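Local coordinates for HAT1-interacting factor 1 (Saccharomyces cerevisiae, PDB 4NQ0), which acts as a histone H3- and H4-specific chaperone of the nuclear HAT-B complex and takes part in chromatin assembly and telomere silencing, at residues E277-I280 with Q281-L285. Sequence-based numbering, arbitrary orientation.
Sequences EKVI and QAEFL
Gln-281 N donates to Glu-277 O at 3.0 Å, the first of four consecutive i to i+4 bonds that make this run one continuous alpha-helix. With CG anti to the backbone N (chi1 174°) and the chain extended beyond it, the Gln-281 side chain carries its amide toward the end of Lys-278, three residues back. The two ends do not bond directly: one water accepts from Lys-278 NZ at 2.9 Å and donates to Gln-281 OE1 at 3.0 Å. The ammonium group thus has Gln-281 OE1 as a partner only through the water, whereas Asp-237 on helix 229-248 meets it directly in a salt bridge.

Ala-282 N reaches Lys-278 O at 2.9 Å, and its methyl CB lies 3.4 Å from that oxygen. Helix 273-290 is one member of the alpha-helical array of this TPR-containing NASP-family chaperone, within the region that interacts with dimeric H2A and H2B. Ala-282 meets Leu-263 of helix 252-266 and Ile-240 of helix 229-248, while Ile-280 and Phe-284 touch Arg-329 of helix 323-344.

Glu-283 N bonds to Val-279 O with an N-H...O angle of 167°, the straightest of the four. A chi1 of -65° sets its CG beside the backbone N and 3.3 Å from Val-279 O; the bend at chi2 then turns the carboxylate. That buried group is satisfied from helix 298-316, OE1 by a salt bridge to Arg-304 and OE2 by a hydrogen bond to His-307, partners that would be expected to stabilise its charged form. Phe-284 N bonds to Ile-280 O at 3.1 Å, and the Phe-284 ring leads away from the preceding turn.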
# COMPACT_ATOMS: atom_id res chain seq x y z
N GLU A 277 9.89 11.37 3.88
CA GLU A 277 10.39 9.99 3.96
C GLU A 277 9.53 9.03 3.15
O GLU A 277 10.05 8.13 2.52
CB GLU A 277 10.44 9.50 5.41
CG GLU A 277 11.57 10.11 6.22
CD GLU A 277 11.36 9.95 7.72
OE1 GLU A 277 11.93 10.76 8.49
OE2 GLU A 277 10.62 9.01 8.12
N LYS A 278 8.22 9.21 3.20
CA LYS A 278 7.31 8.31 2.49
C LYS A 278 7.36 8.54 0.99
O LYS A 278 7.33 7.59 0.20
CB LYS A 278 5.90 8.43 3.06
CG LYS A 278 5.78 7.82 4.48
CD LYS A 278 4.36 7.85 5.01
CE LYS A 278 4.23 7.03 6.30
NZ LYS A 278 4.24 5.56 6.04
N VAL A 279 7.45 9.80 0.59
CA VAL A 279 7.61 10.14 -0.82
C VAL A 279 8.85 9.44 -1.38
O VAL A 279 8.77 8.75 -2.39
CB VAL A 279 7.69 11.66 -1.03
CG1 VAL A 279 8.11 12.00 -2.46
CG2 VAL A 279 6.34 12.30 -0.70
N ILE A 280 9.97 9.61 -0.69
CA ILE A 280 11.25 9.04 -1.13
C ILE A 280 11.17 7.52 -1.18
O ILE A 280 11.62 6.90 -2.14
CB ILE A 280 12.42 9.43 -0.18
CG1 ILE A 280 12.68 10.95 -0.20
CG2 ILE A 280 13.69 8.69 -0.56
CD1 ILE A 280 13.07 11.48 -1.53
N GLN A 281 10.59 6.93 -0.15
CA GLN A 281 10.39 5.48 -0.12
C GLN A 281 9.58 4.97 -1.32
O GLN A 281 9.95 3.99 -1.95
CB GLN A 281 9.70 5.07 1.19
CG GLN A 281 9.32 3.60 1.23
CD GLN A 281 8.66 3.19 2.52
OE1 GLN A 281 7.81 3.90 3.06
NE2 GLN A 281 9.04 2.03 3.02
N ALA A 282 8.47 5.65 -1.63
CA ALA A 282 7.61 5.27 -2.76
C ALA A 282 8.32 5.41 -4.12
O ALA A 282 8.18 4.54 -5.00
CB ALA A 282 6.34 6.11 -2.73
N GLU A 283 9.08 6.49 -4.29
CA GLU A 283 9.89 6.66 -5.50
C GLU A 283 10.86 5.51 -5.68
O GLU A 283 11.01 5.01 -6.78
CB GLU A 283 10.68 7.96 -5.47
CG GLU A 283 9.83 9.22 -5.49
CD GLU A 283 9.40 9.67 -6.88
OE1 GLU A 283 9.53 8.87 -7.84
OE2 GLU A 283 8.93 10.84 -6.98
N PHE A 284 11.51 5.09 -4.60
CA PHE A 284 12.48 3.98 -4.71
C PHE A 284 11.78 2.66 -5.02
O PHE A 284 12.28 1.85 -5.83
CB PHE A 284 13.32 3.84 -3.44
CG PHE A 284 14.15 2.58 -3.40
CD1 PHE A 284 15.29 2.47 -4.17
CD2 PHE A 284 13.76 1.51 -2.62
CE1 PHE A 284 16.05 1.30 -4.16
CE2 PHE A 284 14.51 0.33 -2.60
CZ PHE A 284 15.66 0.23 -3.37
N LEU A 285 10.64 2.41 -4.37
CA LEU A 285 9.92 1.15 -4.60
C LEU A 285 9.44 1.03 -6.05
O LEU A 285 9.48 -0.05 -6.63
CB LEU A 285 8.75 1.01 -3.62
CG LEU A 285 9.13 0.79 -2.15
CD1 LEU A 285 7.90 0.97 -1.24
CD2 LEU A 285 9.77 -0.58 -1.91
O HOH W 1 4.90 4.07 3.64